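Local structure of 1-carboxybiuret hydrolase subunit AtzE (Pseudomonas sp., 6C62) at residues 32-37 and 141-146; 117-122 and 135-140; 306-311 and 341-346; 299-304 and 400-405; 270-275 and 368-373. The protein hydrolyses 1-carboxybiuret to urea-1,3-dicarboxylate and ammonia, a step in the bacterial breakdown of the herbicide atrazine. One frame throughout, in Å; residues are numbered along the deposited sequence.

Interaction 1 (32-37 and 141-146); sequences DGLINA and HDTGRI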
# COMPACT_ATOMS: atom_id res chain seq x y z
N ASP A 32 -9.64 3.38 41.74
CA ASP A 32 -8.68 3.73 40.71
C ASP A 32 -7.39 4.37 41.22
O ASP A 32 -6.42 4.40 40.48
CB ASP A 32 -9.28 4.55 39.57
CG ASP A 32 -8.65 4.17 38.20
OD1 ASP A 32 -8.52 2.95 37.87
OD2 ASP A 32 -8.22 5.09 37.51
N GLY A 33 -7.36 4.85 42.49
CA GLY A 33 -6.09 5.23 43.05
C GLY A 33 -5.07 4.07 42.92
O GLY A 33 -3.92 4.32 42.55
N LEU A 34 -5.50 2.82 43.19
CA LEU A 34 -4.64 1.67 43.06
C LEU A 34 -4.54 1.07 41.60
O LEU A 34 -3.46 0.79 41.10
CB LEU A 34 -5.11 0.59 43.98
CG LEU A 34 -4.23 -0.67 44.06
CD1 LEU A 34 -2.81 -0.37 44.47
CD2 LEU A 34 -4.90 -1.61 45.04
N ILE A 35 -5.67 0.88 40.93
CA ILE A 35 -5.68 0.19 39.62
C ILE A 35 -5.05 1.10 38.56
O ILE A 35 -4.32 0.62 37.69
CB ILE A 35 -7.10 -0.20 39.23
CG1 ILE A 35 -7.73 -1.16 40.28
CG2 ILE A 35 -7.15 -0.83 37.83
CD1 ILE A 35 -6.87 -2.33 40.63
N ASN A 36 -5.32 2.40 38.63
CA ASN A 36 -4.80 3.40 37.70
C ASN A 36 -5.18 3.07 36.23
O ASN A 36 -4.35 3.09 35.35
CB ASN A 36 -3.28 3.56 37.87
CG ASN A 36 -2.74 4.78 37.14
OD1 ASN A 36 -3.30 5.84 37.27
ND2 ASN A 36 -1.61 4.64 36.44
N ALA A 37 -6.43 2.72 36.01
CA ALA A 37 -6.97 2.48 34.66
C ALA A 37 -7.39 3.77 33.99
O ALA A 37 -7.26 3.85 32.77
CB ALA A 37 -8.13 1.53 34.71
N HIS A 141 -6.81 -8.54 39.60
CA HIS A 141 -6.72 -9.85 40.28
C HIS A 141 -5.45 -10.01 41.13
O HIS A 141 -5.37 -10.92 41.98
CB HIS A 141 -6.80 -11.01 39.29
CG HIS A 141 -8.05 -10.99 38.46
ND1 HIS A 141 -9.30 -11.05 39.02
CD2 HIS A 141 -8.24 -10.79 37.13
CE1 HIS A 141 -10.22 -10.97 38.07
NE2 HIS A 141 -9.60 -10.79 36.91
N ASP A 142 -4.44 -9.17 40.88
CA ASP A 142 -3.22 -9.16 41.70
C ASP A 142 -2.45 -7.91 41.31
O ASP A 142 -1.78 -7.86 40.24
CB ASP A 142 -2.41 -10.42 41.45
CG ASP A 142 -1.06 -10.46 42.20
OD1 ASP A 142 -0.59 -9.44 42.72
OD2 ASP A 142 -0.45 -11.55 42.24
N THR A 143 -2.52 -6.91 42.19
CA THR A 143 -2.03 -5.61 41.86
C THR A 143 -0.52 -5.46 41.80
O THR A 143 -0.06 -4.41 41.39
CB THR A 143 -2.64 -4.51 42.73
OG1 THR A 143 -2.32 -4.74 44.07
CG2 THR A 143 -4.24 -4.49 42.58
N GLY A 144 0.24 -6.52 42.11
CA GLY A 144 1.67 -6.52 41.82
C GLY A 144 1.98 -7.01 40.38
O GLY A 144 3.13 -7.05 39.96
N ARG A 145 0.94 -7.36 39.63
CA ARG A 145 1.10 -7.92 38.26
C ARG A 145 0.56 -6.95 37.19
O ARG A 145 -0.29 -6.10 37.46
CB ARG A 145 0.44 -9.27 38.17
CG ARG A 145 1.11 -10.31 39.09
CD ARG A 145 0.39 -11.58 38.97
NE ARG A 145 0.95 -12.66 39.76
CZ ARG A 145 2.04 -13.37 39.44
NH1 ARG A 145 2.79 -13.09 38.36
NH2 ARG A 145 2.41 -14.36 40.22
N ILE A 146 1.09 -7.08 36.00
CA ILE A 146 0.64 -6.22 34.87
C ILE A 146 -0.79 -6.55 34.44
O ILE A 146 -1.27 -7.68 34.55
CB ILE A 146 1.58 -6.34 33.65
CG1 ILE A 146 1.50 -7.72 33.00
CG2 ILE A 146 3.01 -5.97 34.00
CD1 ILE A 146 2.20 -7.79 31.65
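A small apolar contact joins the last turn of helix 17-35, through Leu34 and Ile35, to Thr143, which sits in the tight turn that follows strand 135-139. It lies toward the periphery of this amidase-family domain, away from the annotated catalytic residues. One methyl serves both partners: Thr143 CG2 stands 3.8 Å from Leu34 CD2 and 3.9 Å from Ile35 CD1, and each of the two aliphatic chains meets the threonine at roughly a right angle. The two helix residues arrive differently. Leu34 points toward the turn, its CG swung away from the backbone N (chi1 -175°), whereas Ile35 leaves the helix obliquely and reaches the methyl with the end of its longer branch. Thr143 lies inside a bonded turn. Asp142 to Arg145 form a type I beta turn, closed by the backbone bond from Arg145 N to Asp142 O at 2.8 Å, and Asp142 OD1 accepts from Gly144 N (3.1 Å) to make an Asx turn. The other carboxylate oxygen of Asp142, OD2, is in a salt bridge with Arg145 NE, the hydrogen bond within it being weak. On the helix side Asp32 OD1 accepts from Ala37 N at 2.8 Å, across Asn36, whose positive phi ends the helix. Arg138 NH1 donates to Thr143 O. No hydrogen bond crosses between the segments; the polar groups find partners within their own segment or elsewhere in the fold. What meets is methyl against methyl, a van der Waals contact of three methyls with no hydrogen bond to fix its direction.

Interaction 2 (117-122 and 135-140); sequences GLNMDE and GPTRNP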
# COMPACT_ATOMS: atom_id res chain seq x y z
N GLY A 117 -11.46 8.45 29.78
CA GLY A 117 -10.31 7.97 28.98
C GLY A 117 -9.41 7.08 29.83
O GLY A 117 -9.25 7.34 31.03
N LEU A 118 -8.84 6.06 29.21
CA LEU A 118 -8.09 5.00 29.88
C LEU A 118 -6.62 4.94 29.51
O LEU A 118 -6.22 5.17 28.36
CB LEU A 118 -8.74 3.63 29.59
CG LEU A 118 -10.20 3.54 29.93
CD1 LEU A 118 -10.73 2.23 29.42
CD2 LEU A 118 -10.45 3.65 31.43
N ASN A 119 -5.82 4.53 30.50
CA ASN A 119 -4.36 4.45 30.38
C ASN A 119 -3.94 3.41 29.31
O ASN A 119 -4.66 2.42 29.07
CB ASN A 119 -3.75 4.09 31.75
CG ASN A 119 -2.26 4.39 31.88
OD1 ASN A 119 -1.72 5.29 31.22
ND2 ASN A 119 -1.58 3.61 32.78
N MET A 120 -2.78 3.65 28.70
CA MET A 120 -2.23 2.83 27.65
C MET A 120 -0.73 2.98 27.59
O MET A 120 -0.18 3.96 28.07
CB MET A 120 -2.88 3.17 26.31
CG MET A 120 -2.75 4.65 25.90
SD MET A 120 -3.26 5.02 24.20
CE MET A 120 -1.91 4.43 23.18
N ASP A 121 -0.04 2.02 26.97
CA ASP A 121 1.38 2.22 26.66
C ASP A 121 1.48 3.38 25.69
O ASP A 121 0.63 3.52 24.78
CB ASP A 121 2.05 1.03 26.03
CG ASP A 121 2.29 -0.11 27.03
OD1 ASP A 121 3.15 0.00 27.96
OD2 ASP A 121 1.59 -1.15 26.90
N GLU A 122 2.51 4.20 25.87
CA GLU A 122 2.67 5.41 25.04
C GLU A 122 2.67 5.08 23.56
O GLU A 122 3.43 4.27 23.12
CB GLU A 122 3.95 6.16 25.39
CG GLU A 122 4.18 7.30 24.42
CD GLU A 122 5.45 8.08 24.66
OE1 GLU A 122 6.48 7.67 24.02
OE2 GLU A 122 5.39 9.13 25.37
N GLY A 135 2.18 6.25 35.07
CA GLY A 135 2.24 5.13 35.96
C GLY A 135 1.64 3.86 35.35
O GLY A 135 0.86 3.93 34.37
N PRO A 136 2.03 2.69 35.90
CA PRO A 136 1.48 1.44 35.38
C PRO A 136 0.02 1.30 35.71
O PRO A 136 -0.44 1.81 36.78
CB PRO A 136 2.26 0.35 36.13
CG PRO A 136 2.57 0.99 37.43
CD PRO A 136 2.87 2.44 37.11
N THR A 137 -0.72 0.61 34.87
CA THR A 137 -2.04 0.07 35.26
C THR A 137 -1.84 -1.27 35.93
O THR A 137 -1.05 -2.08 35.45
CB THR A 137 -2.96 -0.04 34.04
OG1 THR A 137 -3.25 1.27 33.56
CG2 THR A 137 -4.27 -0.71 34.41
N ARG A 138 -2.55 -1.53 37.02
CA ARG A 138 -2.32 -2.74 37.81
C ARG A 138 -3.43 -3.74 37.61
O ARG A 138 -4.62 -3.38 37.52
CB ARG A 138 -2.14 -2.41 39.29
CG ARG A 138 -0.95 -1.51 39.59
CD ARG A 138 -0.83 -1.17 41.10
NE ARG A 138 0.40 -0.38 41.28
CZ ARG A 138 1.62 -0.90 41.46
NH1 ARG A 138 1.86 -2.21 41.59
NH2 ARG A 138 2.66 -0.04 41.49
N ASN A 139 -3.09 -5.02 37.56
CA ASN A 139 -4.07 -6.08 37.40
C ASN A 139 -4.98 -6.15 38.61
O ASN A 139 -4.49 -6.38 39.72
CB ASN A 139 -3.35 -7.40 37.21
CG ASN A 139 -4.22 -8.44 36.60
OD1 ASN A 139 -5.29 -8.73 37.13
ND2 ASN A 139 -3.76 -9.03 35.48
N PRO A 140 -6.30 -6.02 38.44
CA PRO A 140 -7.19 -6.12 39.59
C PRO A 140 -7.21 -7.46 40.27
O PRO A 140 -7.58 -7.51 41.41
CB PRO A 140 -8.57 -5.81 38.98
CG PRO A 140 -8.28 -4.99 37.82
CD PRO A 140 -7.05 -5.61 37.25
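The chain around Asn119, just beyond strand 113-118, passes the segment around Thr137 with their CA atoms 7.0 Å apart, and no backbone hydrogen bond links the two. The gap is bridged by a single carboxamide. With CG turned away from its own backbone N (chi1 -162°), Asn119 slides past Thr137 in the opposite direction and sets ND2 between two oxygens. One N-H goes to Thr137 OG1 at 3.0 Å, fairly straight (157°) and close to the amide plane. The other meets Gly135 O at 2.9 Å, a somewhat more bent bond that is tilted from both the amide and the carbonyl planes. Both hydrogens of the amide nitrogen are thereby used, which fixes the rotation of the group. The threonine hydroxyl also bonds Asn36 O, so it relays the connection toward the end of helix 17-35. Lys74, a charge-relay residue by similarity, has its side chain about 8 Å from that of Asn119, and that of Ser150 is about 9 Å away. Leu118 pairs through its backbone with Val73 and Asn75 on either side of that lysine, so the Asn119 carboxamide lies close to the Ser-Ser-Lys catalytic site expected for the amidase family.

Interaction 3 (306-311 and 341-346); sequences ASEGGC and AWYLRA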
# COMPACT_ATOMS: atom_id res chain seq x y z
N ALA A 306 7.35 -1.56 13.32
CA ALA A 306 8.43 -0.71 13.80
C ALA A 306 8.70 0.46 12.84
O ALA A 306 8.93 1.54 13.27
CB ALA A 306 9.69 -1.53 14.01
N SER A 307 8.75 0.18 11.54
CA SER A 307 9.00 1.27 10.60
C SER A 307 7.83 2.26 10.49
O SER A 307 8.08 3.48 10.47
CB SER A 307 9.38 0.70 9.24
OG SER A 307 10.70 0.22 9.36
N GLU A 308 6.61 1.76 10.34
CA GLU A 308 5.48 2.66 10.18
C GLU A 308 5.24 3.45 11.51
O GLU A 308 5.04 4.62 11.46
CB GLU A 308 4.20 1.93 9.81
CG GLU A 308 4.12 1.49 8.39
CD GLU A 308 2.74 0.96 7.90
OE1 GLU A 308 1.67 1.27 8.47
OE2 GLU A 308 2.72 0.22 6.84
N GLY A 309 5.31 2.78 12.69
CA GLY A 309 5.13 3.52 13.95
C GLY A 309 6.28 4.49 14.24
O GLY A 309 6.06 5.62 14.62
N GLY A 310 7.52 4.06 14.02
CA GLY A 310 8.65 4.96 14.20
C GLY A 310 8.62 6.15 13.29
O GLY A 310 8.82 7.31 13.75
N CYS A 311 8.40 5.93 11.98
CA CYS A 311 8.40 7.02 11.03
C CYS A 311 7.26 7.99 11.25
O CYS A 311 7.38 9.16 10.99
CB CYS A 311 8.45 6.53 9.59
SG CYS A 311 10.08 5.69 9.34
N ALA A 341 14.45 -2.20 2.24
CA ALA A 341 14.24 -3.56 1.70
C ALA A 341 13.41 -4.48 2.62
O ALA A 341 12.62 -5.33 2.11
CB ALA A 341 15.57 -4.21 1.41
N TRP A 342 13.58 -4.31 3.94
CA TRP A 342 12.88 -5.21 4.89
C TRP A 342 11.40 -4.89 4.83
O TRP A 342 10.55 -5.80 4.80
CB TRP A 342 13.33 -4.98 6.32
CG TRP A 342 14.75 -5.32 6.58
CD1 TRP A 342 15.64 -5.87 5.73
CD2 TRP A 342 15.43 -5.15 7.84
NE1 TRP A 342 16.87 -6.04 6.38
CE2 TRP A 342 16.76 -5.58 7.67
CE3 TRP A 342 15.03 -4.69 9.11
CZ2 TRP A 342 17.69 -5.59 8.72
CZ3 TRP A 342 16.00 -4.64 10.13
CH2 TRP A 342 17.29 -5.13 9.94
N TYR A 343 11.10 -3.57 4.80
CA TYR A 343 9.67 -3.13 4.73
C TYR A 343 9.00 -3.67 3.46
O TYR A 343 7.88 -4.20 3.47
CB TYR A 343 9.59 -1.62 4.82
CG TYR A 343 8.17 -1.10 4.78
CD1 TYR A 343 7.40 -1.08 5.94
CD2 TYR A 343 7.55 -0.75 3.56
CE1 TYR A 343 6.06 -0.71 5.91
CE2 TYR A 343 6.23 -0.33 3.54
CZ TYR A 343 5.49 -0.29 4.72
OH TYR A 343 4.18 0.13 4.73
N LEU A 344 9.64 -3.44 2.31
CA LEU A 344 9.04 -3.87 1.02
C LEU A 344 8.86 -5.40 0.95
O LEU A 344 7.83 -5.88 0.48
CB LEU A 344 9.89 -3.37 -0.17
CG LEU A 344 9.76 -1.85 -0.28
CD1 LEU A 344 10.80 -1.26 -1.19
CD2 LEU A 344 8.35 -1.39 -0.65
N ARG A 345 9.86 -6.12 1.42
CA ARG A 345 9.73 -7.55 1.47
C ARG A 345 8.58 -8.04 2.33
O ARG A 345 7.83 -8.96 1.94
CB ARG A 345 11.04 -8.21 1.90
CG ARG A 345 10.91 -9.71 1.68
CD ARG A 345 12.20 -10.45 1.89
NE ARG A 345 12.78 -10.62 0.59
CZ ARG A 345 12.67 -11.66 -0.23
NH1 ARG A 345 12.18 -12.84 0.08
NH2 ARG A 345 13.24 -11.50 -1.40
N ALA A 346 8.39 -7.41 3.50
CA ALA A 346 7.25 -7.69 4.34
C ALA A 346 5.92 -7.41 3.72
O ALA A 346 4.96 -8.20 3.86
CB ALA A 346 7.41 -6.97 5.69
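Tyr343 reaches from helix 340-360 to Ser307 and Glu308 on helix 294-312. Its CB aims at the partner helix, and CG, placed opposite the backbone N (chi1 -179°), carries the ring across to it. Part way along, CD1 comes within 4.2 Å of Ser307 CB, an oblique approach. Next, CE1 lies 3.6 Å from Glu308 OE2 and 3.8 Å from its CG, where the glutamate chain crosses the tyrosine at about a right angle; CZ is 3.5 Å from OE2. At the far end the hydroxyl OH donates to Glu308 OE2 over 2.6 Å, with that oxygen at the ring's edge. Carboxylate and ring planes are turned 50° apart, and the hydroxyl approaches OE2 from the anti side, 24° out of the carboxylate plane. Around this pair, Ser205 OG also bonds OE2 and Gln347 NE2 bonds the tyrosine OH, while Ser307 OG bonds Gly335 O. Two hydroxyls thus converge on one buried carboxylate oxygen, an environment likely to stabilise glutamate in its ionised form, and the short bond pins the tyrosine ring between the two helices at an interface where the second subunit and chains of another protein also pack.

Interaction 4 (299-304 and 400-405); sequences AAAFVI and LTQPVS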
# COMPACT_ATOMS: atom_id res chain seq x y z
N ALA A 299 7.18 -12.03 12.01
CA ALA A 299 8.33 -11.29 11.62
C ALA A 299 7.95 -10.08 10.73
O ALA A 299 8.41 -8.97 10.96
CB ALA A 299 9.35 -12.20 10.95
N ALA A 300 7.12 -10.34 9.74
CA ALA A 300 6.67 -9.31 8.83
C ALA A 300 5.83 -8.25 9.54
O ALA A 300 6.03 -7.05 9.27
CB ALA A 300 5.87 -9.92 7.71
N ALA A 301 4.93 -8.67 10.44
CA ALA A 301 4.17 -7.74 11.23
C ALA A 301 5.10 -6.82 12.06
O ALA A 301 4.89 -5.62 12.17
CB ALA A 301 3.22 -8.42 12.13
N PHE A 302 6.13 -7.43 12.61
CA PHE A 302 7.07 -6.75 13.49
C PHE A 302 7.82 -5.70 12.72
O PHE A 302 7.96 -4.55 13.19
CB PHE A 302 8.01 -7.77 14.13
CG PHE A 302 8.79 -7.24 15.28
CD1 PHE A 302 9.86 -6.46 15.08
CD2 PHE A 302 8.46 -7.56 16.57
CE1 PHE A 302 10.60 -5.92 16.12
CE2 PHE A 302 9.21 -7.09 17.65
CZ PHE A 302 10.29 -6.26 17.42
N VAL A 303 8.29 -6.05 11.54
CA VAL A 303 9.01 -5.15 10.65
C VAL A 303 8.18 -3.96 10.23
O VAL A 303 8.65 -2.83 10.33
CB VAL A 303 9.62 -5.95 9.44
CG1 VAL A 303 10.08 -5.02 8.35
CG2 VAL A 303 10.81 -6.79 9.90
N ILE A 304 6.99 -4.20 9.77
CA ILE A 304 6.09 -3.13 9.31
C ILE A 304 5.69 -2.21 10.47
O ILE A 304 5.63 -1.05 10.32
CB ILE A 304 4.86 -3.77 8.64
CG1 ILE A 304 5.30 -4.29 7.27
CG2 ILE A 304 3.69 -2.80 8.46
CD1 ILE A 304 4.34 -5.27 6.61
N LEU A 400 1.82 -15.02 20.29
CA LEU A 400 0.69 -15.78 19.79
C LEU A 400 -0.39 -14.93 19.08
O LEU A 400 -1.18 -15.44 18.30
CB LEU A 400 0.04 -16.53 20.92
CG LEU A 400 1.01 -17.47 21.67
CD1 LEU A 400 0.38 -18.07 22.93
CD2 LEU A 400 1.50 -18.56 20.73
N THR A 401 -0.40 -13.63 19.36
CA THR A 401 -1.39 -12.72 18.78
C THR A 401 -0.92 -12.15 17.43
O THR A 401 -1.72 -11.96 16.50
CB THR A 401 -1.70 -11.55 19.74
OG1 THR A 401 -0.50 -10.97 20.24
CG2 THR A 401 -2.48 -12.03 20.88
N GLN A 402 0.37 -11.86 17.35
CA GLN A 402 0.94 -11.10 16.25
C GLN A 402 0.77 -11.73 14.84
O GLN A 402 0.45 -11.02 13.91
CB GLN A 402 2.41 -10.75 16.55
CG GLN A 402 2.99 -9.70 15.62
CD GLN A 402 4.16 -8.92 16.20
OE1 GLN A 402 4.81 -9.38 17.13
NE2 GLN A 402 4.38 -7.68 15.73
N PRO A 403 0.89 -13.05 14.71
CA PRO A 403 0.66 -13.65 13.35
C PRO A 403 -0.79 -13.50 12.86
O PRO A 403 -1.03 -13.40 11.66
CB PRO A 403 0.96 -15.14 13.58
CG PRO A 403 1.80 -15.21 14.85
CD PRO A 403 1.33 -14.06 15.69
N VAL A 404 -1.74 -13.44 13.77
CA VAL A 404 -3.16 -13.49 13.42
C VAL A 404 -3.73 -12.13 12.98
O VAL A 404 -4.43 -12.02 11.95
CB VAL A 404 -3.98 -14.05 14.61
CG1 VAL A 404 -5.46 -14.09 14.26
CG2 VAL A 404 -3.45 -15.43 15.04
N SER A 405 -3.40 -11.08 13.71
CA SER A 405 -3.76 -9.73 13.31
C SER A 405 -3.10 -9.29 11.99
O SER A 405 -3.63 -8.44 11.30
CB SER A 405 -3.48 -8.74 14.46
OG SER A 405 -2.29 -9.09 15.07
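Ala301 and Phe302, on the long helix 294-312, receive the side chain of Gln402 of helix 402-407, a buried helix-to-helix contact within the amidase-family domain. Following the first segment in order, Ala300 belongs to another neighbourhood: it packs on Ala346 and Phe349 of helix 340-360. Ala301 is the first to meet the partner. Its methyl points toward helix 402-407, where Gln402 CG lies 3.7 Å from CB and NE2 comes to 3.9 Å, so the alanine rests alongside the aliphatic part of the glutamine. Phe302 comes next and takes the amide end. Gln402 NE2 sits 3.6 Å from Phe302 N and 4.0 Å from Phe302 CB, lying against the backbone and the root of the side chain. Phe302 itself leaves the helix at an angle to the contact, and its ring and the glutamine amide have planes 44° apart. Val303 and Ile304 then turn back toward helix 340-360, touching Trp342 and Ala346 respectively. The glutamine reaches this far because its chain is extended beyond CG, which itself lies opposite the backbone N (chi1 -167°). Gln402 OE1 receives a weak hydrogen bond from Arg298 NE, one turn before Phe302, so the amide is tied to the same helix it lies upon. The side chain of Ser174, assigned by similarity as the residue that forms the acyl-ester, is about 9 Å from that of Gln402, which puts the contact near the probable catalytic centre. At the edge of the phenylalanine ring, Gln402 OE1 stands 4.1 Å from Phe302 CD2.

Interaction 5 (270-275 and 368-373); sequences PAARAA and IAPATP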
# COMPACT_ATOMS: atom_id res chain seq x y z
N PRO A 270 2.62 -24.12 30.03
CA PRO A 270 1.69 -25.20 30.46
C PRO A 270 0.26 -24.70 30.76
O PRO A 270 -0.71 -25.37 30.39
CB PRO A 270 2.33 -25.72 31.75
CG PRO A 270 3.79 -25.41 31.59
CD PRO A 270 3.84 -24.07 30.87
N ALA A 271 0.13 -23.56 31.44
CA ALA A 271 -1.24 -23.01 31.64
C ALA A 271 -1.98 -22.62 30.34
O ALA A 271 -3.19 -22.85 30.22
CB ALA A 271 -1.22 -21.83 32.58
N ALA A 272 -1.24 -22.01 29.41
CA ALA A 272 -1.81 -21.65 28.08
C ALA A 272 -2.29 -22.90 27.32
O ALA A 272 -3.42 -22.95 26.82
CB ALA A 272 -0.76 -20.88 27.27
N ARG A 273 -1.46 -23.94 27.34
CA ARG A 273 -1.84 -25.25 26.73
C ARG A 273 -3.08 -25.88 27.37
O ARG A 273 -3.93 -26.41 26.68
CB ARG A 273 -0.68 -26.23 26.75
CG ARG A 273 0.49 -25.84 25.90
CD ARG A 273 1.69 -26.73 26.25
NE ARG A 273 2.79 -26.38 25.39
CZ ARG A 273 3.83 -27.16 25.07
NH1 ARG A 273 4.02 -28.34 25.65
NH2 ARG A 273 4.72 -26.74 24.17
N ALA A 274 -3.20 -25.78 28.69
CA ALA A 274 -4.37 -26.34 29.40
C ALA A 274 -5.63 -25.57 29.09
O ALA A 274 -6.71 -26.13 28.99
CB ALA A 274 -4.13 -26.36 30.90
N ALA A 275 -5.52 -24.25 28.97
CA ALA A 275 -6.65 -23.47 28.57
C ALA A 275 -7.14 -23.88 27.16
O ALA A 275 -8.33 -24.03 26.92
CB ALA A 275 -6.31 -21.98 28.63
N ILE A 368 -8.43 -22.44 17.19
CA ILE A 368 -8.20 -22.08 18.57
C ILE A 368 -6.71 -22.00 18.90
O ILE A 368 -5.92 -22.90 18.59
CB ILE A 368 -8.78 -23.16 19.50
CG1 ILE A 368 -10.24 -23.40 19.19
CG2 ILE A 368 -8.64 -22.72 20.96
CD1 ILE A 368 -10.74 -24.62 19.95
N ALA A 369 -6.34 -20.95 19.59
CA ALA A 369 -4.99 -20.78 20.11
C ALA A 369 -5.01 -20.08 21.44
O ALA A 369 -6.01 -19.48 21.80
CB ALA A 369 -4.20 -19.95 19.10
N PRO A 370 -3.90 -20.11 22.17
CA PRO A 370 -3.87 -19.30 23.38
C PRO A 370 -3.66 -17.85 23.01
O PRO A 370 -3.14 -17.54 21.94
CB PRO A 370 -2.67 -19.85 24.18
CG PRO A 370 -2.05 -20.95 23.33
CD PRO A 370 -2.62 -20.81 21.94
N ALA A 371 -4.12 -16.96 23.88
CA ALA A 371 -3.94 -15.53 23.69
C ALA A 371 -2.58 -15.00 24.10
O ALA A 371 -2.05 -14.04 23.49
CB ALA A 371 -5.03 -14.77 24.44
N THR A 372 -2.02 -15.54 25.18
CA THR A 372 -0.71 -15.12 25.66
C THR A 372 0.05 -16.38 26.08
O THR A 372 -0.59 -17.40 26.38
CB THR A 372 -0.83 -14.17 26.88
OG1 THR A 372 -1.72 -14.74 27.86
CG2 THR A 372 -1.33 -12.84 26.47
N PRO A 373 1.40 -16.35 26.05
CA PRO A 373 2.19 -17.56 26.38
C PRO A 373 2.10 -17.95 27.85
O PRO A 373 2.18 -19.13 28.15
CB PRO A 373 3.62 -17.19 26.01
CG PRO A 373 3.56 -15.87 25.36
CD PRO A 373 2.24 -15.24 25.64
O HOH W 1 1.21 -20.72 30.12
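The puckered ring of Pro370 and the flat peptide groups bearing Thr372 O and Pro373 O are what Ala272 meets. Its methyl sits at the rim of the proline ring, beyond CB and CG, with Ala272 CB 3.8 Å from Pro370 CB and 4.1 Å from Pro370 CG. On the carbonyl side, Ala272 CB is 3.6 Å from Thr372 O and 3.5 Å from Pro373 O. Within these segments the methyl meets one apolar ring and two carbonyl oxygens; Ile426 of strand 426-432 also touches it. No direct hydrogen bond connects the segments. A water bridges them, accepting from Ala272 N at 2.9 Å and donating to Pro373 O at 2.7 Å. It satisfies an amide in the first turn of helix 270-283, where no preceding turn supplies an acceptor. Close by, Pro373 and Gly269 are joined by a backbone hydrogen bond, and the hydroxyl of Thr372 bonds Ser180 OG. Helix 270-283 lies in the connection between parallel strands 257-260 and 288-289, a beta-alpha-beta crossover at one margin of the large mixed sheet, and its start packs on the end of strand 366-370, the parallel neighbour of 257-260.

How the interactions relate
Two clusters emerge. Interactions 1 and 2 have centres 8 Å apart and are joined directly: Asn119 N probably bonds Ala37 O at 2.8 Å. Interaction 2 is nested in the chain loop that interaction 1 closes. Interactions 3 and 4 share helix 294-312 and meet where Ala346 CB packs 3.6 Å from Ile304 CD1. Interaction 5 joins this second group through Leu400 and Thr401, which pack on residues 370-373. Both clusters come near the probable catalytic residues: side chain to side chain, Asn119 is about 8 Å from Lys74 and about 9 Å from Ser150, Gln402 and Thr372 about 9 and 10 Å from Ser174. Interaction 3 lies away from the annotated sites, buried where other chains pack.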